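Local structure of integron cassette protein (Vibrio cholerae, 3G1J) at residues L14-C19 with M40-S45; V22-R27 with D84-K89; R36-R41 with F58-S63. The protein is of unknown function but is encoded by a mobile integron gene cassette and probably adopts a small SH3-like beta-barrel fold. One frame throughout, in Å; residues are numbered along the deposited sequence.

How the contacts relate
All three contacts are partly buried and reach the same antiparallel sheet. Contacts 1 and 3 share strand 39-48: contact 1 sets the chain entering strand 19-22 against it, and contact 3 sets strand 53-60 against it. They have M40 and R41 in common. Contact 2 lies across strand 19-22, where 87-89 is an outermost strand, and V22 meets G37 and D38 of contact 3. The inner parts are apolar: L14, F42, M40, F58, F87 and F26 are all buried. The outer parts differ. Contact 1 uses a backbone turn, contact 2 an arginine with a water, and contact 3 charged side chains and two waters.

Contact 1 of 3, residues L14-C19 with M40-S45; sequences LKAGQC and MRFLGS
Residues 15-18 make a type II turn beside strand 39-48, and C19 beyond it pairs antiparallel with R41. Q18 N bonds back to K15 O inside the turn. G17 takes its third position with phi 95°, a value at which a CB would jam against the carbonyl of A16. Two backbone bonds tie the turn to F42. G17 N gives a nearly straight bond of 2.8 Å to F42 O, which it meets in the carbonyl plane. F42 N gives one of 2.9 Å to Q18 O, nearly along the C=O axis. C19 and R41 form a non-hydrogen-bonded pair, with CA atoms 4.1 Å apart. Their side chains share a face of the sheet, and C19 SG lies 3.8 Å from R41 CB. R41 then runs along the turn, so that its CD sits 3.5 Å from G17 O.

The F42 ring carries the buried half. Its CG is anti to the backbone N (chi1 -171°), which turns the ring under the turn. L14 CB lies over the ring centre, 3.6 Å from the centroid, a CH-pi contact. G44 N lies over the opposite face. K15 C is at the edge, in plane, 3.4 Å from F42 CD2. The L14 and F42 side chains cross at about a right angle. L14 also touches L56 and F58 of strand 53-60. L43 and G44 both face F57, a classic beta bulge. The arrangement is a turn leading into the first strand of an antiparallel sheet, consistent with an SH3-like barrel.

Contact 2 of 3, residues V22-R27 with D84-K89; sequences VVRSFR and DSYFCK
R24 reaches out from residues 22-27 and crosses Y86 obliquely. Its CB starts 3.3 Å from S85 O. CG is anti to the backbone N and passes the ring near Y86 CE1. CD comes closer, 3.6 Å from Y86 CE1. The chain then bends at chi3. NE donates to a water at 3.0 Å, in the guanidinium plane. That water donates to S85 O at 2.7 Å, so it bridges the two segments. At the tip, NH2 is 4.0 Å from S85 CB, and Y86 OH lies over one face of the guanidinium. The hydroxyl itself is hydrogen-bonded to E78.

One backbone bond joins the segments. V23 N donates to Y86 O at 2.7 Å, from 49° above the carbonyl plane. Next to it V22 and F87 form an antiparallel non-hydrogen-bonded pair, their side chains side by side. V23 puts CG1 against C88 CB and CG2 against S85 O.

On the buried side F26, Y86 and F87 make an aromatic cluster. F26 chi1 of 70° turns the ring inward, toward Y86 and F87. F26 CD1 meets Y86 CD1 at 3.7 Å in an oblique pair, with the ring planes 83° apart. The far end of the ring, CZ, meets F87 CZ at 3.7 Å. I79 of helix 77-80 also touches F26 and Y86, and F26 stacks on Y34. Here the edge strand 87-89 closes on strand 19-22, with a short helix just before it. In an SH3-like barrel the last strand pairs with the first in this way, consistent with the family.

Contact 3 of 3, residues R36-R41 with F58-S63; sequences RGDVMR and FDKNGS
The F58 ring has the methyl end of M40, a selenomethionine, over one face. CE stands 3.6 Å from the F58 centroid and 15° off its normal, a CH-pi contact. The bend at chi3 of M40 places that methyl there. SE is set obliquely to the ring, in a Met-aromatic contact. M40 CB packs 3.5 Å from F58 CD2. F58 also meets the rings of F87 and F42, which puts it in the core.

The R41 guanidinium has D59 CB over one face, toward its rim. Its plane is 19° from that of the D59 carboxylate. R41 NH2 is 4.1 Å from D59 OD1, which lies well out of the guanidinium plane, so no N-H points at it. The attraction is probably of charge alone. D59 OD2 instead accepts from G62 N at 3.1 Å, an Asx motif that holds the next turn.

R41 and D59 are an antiparallel hydrogen-bonded pair. R41 N donates to D59 O at 2.9 Å, and D59 N to R41 O at 2.8 Å. The short strands run at 131° to each other, and past this pair two waters lie between V39 O and N61. One accepts from N61 N at 2.8 Å, and the other sits between V39 O and N61 OD1. K60 passes its CE close to D38 OD2, with NZ 4.1 Å from that oxygen, beyond a salt bridge. K60 to S63 is a type I' turn, the two-residue turn of a tight beta hairpin; by strand order it would correspond to the distal loop of an SH3-like barrel.

Contact 1 of 3, residues L14-C19 with M40-S45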
loop_
_atom_site.group_PDB
_atom_site.type_symbol
_atom_site.label_atom_id
_atom_site.label_comp_id
_atom_site.label_asym_id
_atom_site.label_seq_id
_atom_site.Cartn_x
_atom_site.Cartn_y
_atom_site.Cartn_z
ATOM N N LEU A 14 -5.538 2.268 -6.169
ATOM C CA LEU A 14 -5.364 0.848 -5.893
ATOM C C LEU A 14 -6.704 0.110 -5.866
ATOM O O LEU A 14 -7.593 0.447 -5.096
ATOM C CB LEU A 14 -4.623 0.638 -4.557
ATOM C CG LEU A 14 -3.213 1.244 -4.489
ATOM C CD1 LEU A 14 -2.644 1.108 -3.072
ATOM C CD2 LEU A 14 -2.270 0.620 -5.516
ATOM N N LYS A 15 -6.830 -0.891 -6.729
ATOM C CA LYS A 15 -8.036 -1.701 -6.834
ATOM C C LYS A 15 -7.683 -3.171 -6.595
ATOM O O LYS A 15 -6.775 -3.710 -7.224
ATOM C CB LYS A 15 -8.629 -1.545 -8.240
ATOM C CG LYS A 15 -10.028 -2.120 -8.403
ATOM C CD LYS A 15 -10.445 -2.142 -9.872
ATOM C CE LYS A 15 -11.948 -2.350 -10.036
ATOM N NZ LYS A 15 -12.711 -1.087 -9.807
ATOM N N ALA A 16 -8.405 -3.828 -5.694
ATOM C CA ALA A 16 -8.108 -5.221 -5.367
ATOM C C ALA A 16 -8.124 -6.135 -6.588
ATOM O O ALA A 16 -9.046 -6.085 -7.412
ATOM C CB ALA A 16 -9.064 -5.728 -4.304
ATOM N N GLY A 17 -7.100 -6.972 -6.702
ATOM C CA GLY A 17 -6.990 -7.899 -7.810
ATOM C C GLY A 17 -6.150 -7.392 -8.967
ATOM O O GLY A 17 -5.766 -8.164 -9.847
ATOM N N GLN A 18 -5.871 -6.094 -8.971
ATOM C CA GLN A 18 -5.041 -5.493 -10.007
ATOM C C GLN A 18 -3.573 -5.495 -9.609
ATOM O O GLN A 18 -3.236 -5.441 -8.423
ATOM C CB GLN A 18 -5.493 -4.059 -10.292
ATOM C CG GLN A 18 -6.885 -3.955 -10.880
ATOM C CD GLN A 18 -6.951 -4.424 -12.324
ATOM O OE1 GLN A 18 -6.102 -4.071 -13.147
ATOM N NE2 GLN A 18 -7.968 -5.221 -12.639
ATOM N N CYS A 19 -2.700 -5.537 -10.605
ATOM C CA CYS A 19 -1.262 -5.536 -10.348
ATOM C C CYS A 19 -0.658 -4.164 -10.566
ATOM O O CYS A 19 -1.095 -3.427 -11.448
ATOM C CB CYS A 19 -0.550 -6.544 -11.236
ATOM S SG CYS A 19 -0.770 -8.257 -10.719
HETATM N N MSE A 40 3.455 -5.941 -7.584
HETATM C CA MSE A 40 2.645 -6.568 -6.533
HETATM C C MSE A 40 1.171 -6.480 -6.890
HETATM O O MSE A 40 0.739 -5.510 -7.512
HETATM C CB MSE A 40 2.846 -5.834 -5.197
HETATM C CG MSE A 40 4.285 -5.592 -4.816
HETATM SE SE MSE A 40 4.510 -5.104 -2.948
HETATM C CE MSE A 40 3.693 -3.248 -2.946
ATOM N N ARG A 41 0.380 -7.466 -6.463
ATOM C CA ARG A 41 -1.070 -7.401 -6.663
ATOM C C ARG A 41 -1.782 -6.823 -5.428
ATOM O O ARG A 41 -1.565 -7.295 -4.308
ATOM C CB ARG A 41 -1.634 -8.786 -7.008
ATOM C CG ARG A 41 -3.159 -8.827 -7.123
ATOM C CD ARG A 41 -3.650 -10.095 -7.816
ATOM N NE ARG A 41 -2.999 -11.281 -7.279
ATOM C CZ ARG A 41 -3.388 -11.910 -6.175
ATOM N NH1 ARG A 41 -4.432 -11.465 -5.490
ATOM N NH2 ARG A 41 -2.733 -12.983 -5.755
ATOM N N PHE A 42 -2.621 -5.812 -5.624
ATOM C CA PHE A 42 -3.344 -5.217 -4.493
ATOM C C PHE A 42 -4.417 -6.166 -3.950
ATOM O O PHE A 42 -5.208 -6.729 -4.707
ATOM C CB PHE A 42 -3.976 -3.872 -4.877
ATOM C CG PHE A 42 -4.558 -3.105 -3.714
ATOM C CD1 PHE A 42 -3.776 -2.798 -2.605
ATOM C CD2 PHE A 42 -5.876 -2.657 -3.739
ATOM C CE1 PHE A 42 -4.303 -2.065 -1.542
ATOM C CE2 PHE A 42 -6.410 -1.941 -2.682
ATOM C CZ PHE A 42 -5.622 -1.635 -1.577
ATOM N N LEU A 43 -4.447 -6.327 -2.634
ATOM C CA LEU A 43 -5.442 -7.171 -1.980
ATOM C C LEU A 43 -6.547 -6.358 -1.302
ATOM O O LEU A 43 -7.682 -6.820 -1.176
ATOM C CB LEU A 43 -4.762 -8.058 -0.938
ATOM C CG LEU A 43 -3.589 -8.909 -1.416
ATOM C CD1 LEU A 43 -3.088 -9.722 -0.240
ATOM C CD2 LEU A 43 -3.991 -9.812 -2.586
ATOM N N GLY A 44 -6.207 -5.164 -0.826
ATOM C CA GLY A 44 -7.175 -4.304 -0.157
ATOM C C GLY A 44 -6.524 -3.493 0.948
ATOM O O GLY A 44 -5.355 -3.705 1.254
ATOM N N SER A 45 -7.281 -2.589 1.566
ATOM C CA SER A 45 -6.729 -1.702 2.571
ATOM C C SER A 45 -7.578 -1.660 3.841
ATOM O O SER A 45 -8.754 -2.037 3.847
ATOM C CB SER A 45 -6.643 -0.289 2.002
ATOM O OG SER A 45 -7.948 0.240 1.789
#

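Contact 2 of 3, residues V22-R27 with D84-K89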
loop_
_atom_site.group_PDB
_atom_site.type_symbol
_atom_site.label_atom_id
_atom_site.label_comp_id
_atom_site.label_asym_id
_atom_site.label_seq_id
_atom_site.Cartn_x
_atom_site.Cartn_y
_atom_site.Cartn_z
ATOM N N VAL A 22 5.941 -0.638 -8.773
ATOM C CA VAL A 22 6.419 0.475 -7.964
ATOM C C VAL A 22 7.195 1.429 -8.871
ATOM O O VAL A 22 8.165 1.017 -9.503
ATOM C CB VAL A 22 7.298 -0.024 -6.812
ATOM C CG1 VAL A 22 7.936 1.144 -6.070
ATOM C CG2 VAL A 22 6.439 -0.891 -5.857
ATOM N N VAL A 23 6.748 2.681 -8.972
ATOM C CA VAL A 23 7.435 3.638 -9.848
ATOM C C VAL A 23 8.273 4.694 -9.127
ATOM O O VAL A 23 8.955 5.496 -9.766
ATOM C CB VAL A 23 6.493 4.309 -10.872
ATOM C CG1 VAL A 23 6.022 3.301 -11.906
ATOM C CG2 VAL A 23 5.323 4.981 -10.184
ATOM N N ARG A 24 8.221 4.693 -7.799
ATOM C CA ARG A 24 9.207 5.426 -7.018
ATOM C C ARG A 24 9.500 4.618 -5.774
ATOM O O ARG A 24 8.573 4.232 -5.054
ATOM C CB ARG A 24 8.740 6.827 -6.615
ATOM C CG ARG A 24 9.882 7.653 -5.996
ATOM C CD ARG A 24 9.451 8.963 -5.332
ATOM N NE ARG A 24 8.606 9.771 -6.197
ATOM C CZ ARG A 24 8.381 11.067 -6.017
ATOM N NH1 ARG A 24 8.984 11.720 -5.027
ATOM N NH2 ARG A 24 7.568 11.709 -6.848
ATOM N N SER A 25 10.775 4.339 -5.525
ATOM C CA SER A 25 11.125 3.579 -4.323
ATOM C C SER A 25 10.635 4.373 -3.118
ATOM O O SER A 25 10.665 5.603 -3.124
ATOM C CB SER A 25 12.636 3.328 -4.222
ATOM O OG SER A 25 13.135 2.614 -5.345
ATOM N N PHE A 26 10.172 3.677 -2.088
ATOM C CA PHE A 26 9.738 4.357 -0.879
ATOM C C PHE A 26 9.874 3.442 0.330
ATOM O O PHE A 26 9.937 2.211 0.190
ATOM C CB PHE A 26 8.287 4.827 -1.020
ATOM C CG PHE A 26 7.281 3.699 -1.036
ATOM C CD1 PHE A 26 6.882 3.121 -2.230
ATOM C CD2 PHE A 26 6.737 3.218 0.146
ATOM C CE1 PHE A 26 5.952 2.088 -2.247
ATOM C CE2 PHE A 26 5.814 2.179 0.135
ATOM C CZ PHE A 26 5.423 1.616 -1.067
ATOM N N ARG A 27 9.922 4.056 1.510
ATOM C CA ARG A 27 10.009 3.325 2.771
ATOM C C ARG A 27 8.725 3.543 3.537
ATOM O O ARG A 27 8.208 4.662 3.594
ATOM C CB ARG A 27 11.192 3.816 3.616
ATOM C CG ARG A 27 12.543 3.607 2.963
ATOM C CD ARG A 27 13.699 3.564 3.968
ATOM N NE ARG A 27 14.906 3.088 3.294
ATOM C CZ ARG A 27 15.371 1.844 3.365
ATOM N NH1 ARG A 27 14.750 0.938 4.109
ATOM N NH2 ARG A 27 16.470 1.506 2.699
ATOM N N ASP A 84 -0.285 7.586 -7.008
ATOM C CA ASP A 84 0.144 7.472 -8.396
ATOM C C ASP A 84 1.593 7.913 -8.639
ATOM O O ASP A 84 2.127 7.696 -9.718
ATOM C CB ASP A 84 -0.825 8.183 -9.358
ATOM C CG ASP A 84 -1.191 9.584 -8.911
ATOM O OD1 ASP A 84 -0.791 10.017 -7.806
ATOM O OD2 ASP A 84 -1.900 10.255 -9.684
ATOM N N SER A 85 2.229 8.501 -7.632
ATOM C CA SER A 85 3.659 8.789 -7.706
ATOM C C SER A 85 4.457 7.526 -7.394
ATOM O O SER A 85 5.643 7.454 -7.698
ATOM C CB SER A 85 4.056 9.879 -6.701
ATOM O OG SER A 85 3.551 11.170 -7.036
ATOM N N TYR A 86 3.796 6.544 -6.780
ATOM C CA TYR A 86 4.461 5.371 -6.212
ATOM C C TYR A 86 4.057 4.065 -6.881
ATOM O O TYR A 86 4.871 3.149 -7.018
ATOM C CB TYR A 86 4.225 5.315 -4.685
ATOM C CG TYR A 86 4.872 6.497 -4.038
ATOM C CD1 TYR A 86 6.223 6.473 -3.735
ATOM C CD2 TYR A 86 4.163 7.679 -3.808
ATOM C CE1 TYR A 86 6.858 7.568 -3.202
ATOM C CE2 TYR A 86 4.785 8.790 -3.254
ATOM C CZ TYR A 86 6.145 8.731 -2.964
ATOM O OH TYR A 86 6.802 9.803 -2.410
ATOM N N PHE A 87 2.805 3.999 -7.317
ATOM C CA PHE A 87 2.268 2.808 -7.940
ATOM C C PHE A 87 1.683 3.125 -9.301
ATOM O O PHE A 87 0.929 4.094 -9.458
ATOM C CB PHE A 87 1.179 2.199 -7.054
ATOM C CG PHE A 87 1.686 1.706 -5.730
ATOM C CD1 PHE A 87 2.327 0.482 -5.642
ATOM C CD2 PHE A 87 1.522 2.465 -4.578
ATOM C CE1 PHE A 87 2.795 0.015 -4.423
ATOM C CE2 PHE A 87 1.991 2.004 -3.347
ATOM C CZ PHE A 87 2.624 0.774 -3.279
ATOM N N CYS A 88 2.026 2.297 -10.278
ATOM C CA CYS A 88 1.414 2.379 -11.594
ATOM C C CYS A 88 0.772 1.041 -11.962
ATOM O O CYS A 88 1.398 -0.027 -11.861
ATOM C CB CYS A 88 2.447 2.806 -12.640
ATOM S SG CYS A 88 1.771 2.956 -14.315
ATOM N N LYS A 89 -0.489 1.096 -12.379
ATOM C CA LYS A 89 -1.198 -0.115 -12.777
ATOM C C LYS A 89 -0.483 -0.862 -13.912
ATOM O O LYS A 89 0.122 -0.244 -14.794
ATOM C CB LYS A 89 -2.644 0.214 -13.158
ATOM C CG LYS A 89 -3.595 -0.968 -13.049
ATOM C CD LYS A 89 -5.017 -0.577 -13.424
ATOM C CE LYS A 89 -5.211 -0.568 -14.934
ATOM N NZ LYS A 89 -5.145 -1.943 -15.513
HETATM O O HOH W 1 7.251 9.266 -8.821
#

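Contact 3 of 3, residues R36-R41 with F58-S63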
loop_
_atom_site.group_PDB
_atom_site.type_symbol
_atom_site.label_atom_id
_atom_site.label_comp_id
_atom_site.label_asym_id
_atom_site.label_seq_id
_atom_site.Cartn_x
_atom_site.Cartn_y
_atom_site.Cartn_z
ATOM N N ARG A 36 11.706 0.523 -6.679
ATOM C CA ARG A 36 11.223 0.783 -8.027
ATOM C C ARG A 36 11.396 -0.453 -8.906
ATOM O O ARG A 36 12.454 -1.099 -8.897
ATOM C CB ARG A 36 11.966 1.976 -8.648
ATOM C CG ARG A 36 11.514 2.284 -10.073
ATOM C CD ARG A 36 11.952 3.675 -10.552
ATOM N NE ARG A 36 13.396 3.785 -10.763
ATOM C CZ ARG A 36 13.997 4.887 -11.206
ATOM N NH1 ARG A 36 13.264 5.958 -11.493
ATOM N NH2 ARG A 36 15.320 4.919 -11.369
ATOM N N GLY A 37 10.359 -0.782 -9.667
ATOM C CA GLY A 37 10.394 -1.955 -10.525
ATOM C C GLY A 37 9.684 -3.168 -9.938
ATOM O O GLY A 37 9.299 -4.089 -10.661
ATOM N N ASP A 38 9.532 -3.179 -8.619
ATOM C CA ASP A 38 8.766 -4.223 -7.946
ATOM C C ASP A 38 7.344 -4.265 -8.477
ATOM O O ASP A 38 6.758 -3.225 -8.755
ATOM C CB ASP A 38 8.720 -3.954 -6.447
ATOM C CG ASP A 38 9.774 -4.707 -5.693
ATOM O OD1 ASP A 38 10.808 -5.049 -6.309
ATOM O OD2 ASP A 38 9.559 -4.959 -4.488
ATOM N N VAL A 39 6.784 -5.466 -8.595
ATOM C CA VAL A 39 5.395 -5.624 -9.012
ATOM C C VAL A 39 4.616 -6.447 -7.988
ATOM O O VAL A 39 5.072 -7.501 -7.558
ATOM C CB VAL A 39 5.296 -6.295 -10.381
ATOM C CG1 VAL A 39 3.842 -6.528 -10.749
ATOM C CG2 VAL A 39 6.000 -5.444 -11.442
HETATM N N MSE A 40 3.455 -5.941 -7.584
HETATM C CA MSE A 40 2.645 -6.568 -6.533
HETATM C C MSE A 40 1.171 -6.480 -6.890
HETATM O O MSE A 40 0.739 -5.510 -7.512
HETATM C CB MSE A 40 2.846 -5.834 -5.197
HETATM C CG MSE A 40 4.285 -5.592 -4.816
HETATM SE SE MSE A 40 4.510 -5.104 -2.948
HETATM C CE MSE A 40 3.693 -3.248 -2.946
ATOM N N ARG A 41 0.380 -7.466 -6.463
ATOM C CA ARG A 41 -1.070 -7.401 -6.663
ATOM C C ARG A 41 -1.782 -6.823 -5.428
ATOM O O ARG A 41 -1.565 -7.295 -4.308
ATOM C CB ARG A 41 -1.634 -8.786 -7.008
ATOM C CG ARG A 41 -3.159 -8.827 -7.123
ATOM C CD ARG A 41 -3.650 -10.095 -7.816
ATOM N NE ARG A 41 -2.999 -11.281 -7.279
ATOM C CZ ARG A 41 -3.388 -11.910 -6.175
ATOM N NH1 ARG A 41 -4.432 -11.465 -5.490
ATOM N NH2 ARG A 41 -2.733 -12.983 -5.755
ATOM N N PHE A 58 -0.730 -6.333 -0.073
ATOM C CA PHE A 58 -0.366 -6.713 -1.424
ATOM C C PHE A 58 0.092 -8.161 -1.415
ATOM O O PHE A 58 0.571 -8.661 -0.400
ATOM C CB PHE A 58 0.801 -5.861 -1.946
ATOM C CG PHE A 58 0.422 -4.454 -2.364
ATOM C CD1 PHE A 58 0.423 -3.419 -1.440
ATOM C CD2 PHE A 58 0.121 -4.160 -3.692
ATOM C CE1 PHE A 58 0.082 -2.117 -1.814
ATOM C CE2 PHE A 58 -0.214 -2.856 -4.075
ATOM C CZ PHE A 58 -0.226 -1.835 -3.130
ATOM N N ASP A 59 -0.045 -8.827 -2.552
ATOM C CA ASP A 59 0.654 -10.090 -2.761
ATOM C C ASP A 59 1.933 -9.815 -3.542
ATOM O O ASP A 59 1.904 -9.113 -4.549
ATOM C CB ASP A 59 -0.217 -11.081 -3.535
ATOM C CG ASP A 59 0.509 -12.377 -3.841
ATOM O OD1 ASP A 59 0.337 -13.351 -3.077
ATOM O OD2 ASP A 59 1.253 -12.428 -4.845
ATOM N N LYS A 60 3.052 -10.356 -3.065
ATOM C CA LYS A 60 4.301 -10.313 -3.821
ATOM C C LYS A 60 4.876 -11.717 -3.934
ATOM O O LYS A 60 5.279 -12.307 -2.932
ATOM C CB LYS A 60 5.327 -9.380 -3.174
ATOM C CG LYS A 60 6.706 -9.491 -3.812
ATOM C CD LYS A 60 7.546 -8.250 -3.585
ATOM C CE LYS A 60 8.830 -8.318 -4.400
ATOM N NZ LYS A 60 8.564 -8.718 -5.812
ATOM N N ASN A 61 4.931 -12.239 -5.158
ATOM C CA ASN A 61 5.378 -13.612 -5.401
ATOM C C ASN A 61 4.747 -14.608 -4.437
ATOM O O ASN A 61 5.410 -15.531 -3.962
ATOM C CB ASN A 61 6.902 -13.728 -5.338
ATOM C CG ASN A 61 7.592 -12.910 -6.412
ATOM O OD1 ASN A 61 6.968 -12.488 -7.382
ATOM N ND2 ASN A 61 8.882 -12.670 -6.233
ATOM N N GLY A 62 3.468 -14.413 -4.142
ATOM C CA GLY A 62 2.704 -15.395 -3.381
ATOM C C GLY A 62 2.710 -15.157 -1.881
ATOM O O GLY A 62 2.028 -15.849 -1.123
ATOM N N SER A 63 3.489 -14.170 -1.455
ATOM C CA SER A 63 3.598 -13.818 -0.049
ATOM C C SER A 63 2.872 -12.512 0.239
ATOM O O SER A 63 3.000 -11.530 -0.502
ATOM C CB SER A 63 5.067 -13.686 0.351
ATOM O OG SER A 63 5.187 -13.099 1.631
HETATM O O HOH W 2 4.284 -10.383 -7.212
HETATM O O HOH W 3 7.167 -9.521 -8.393
#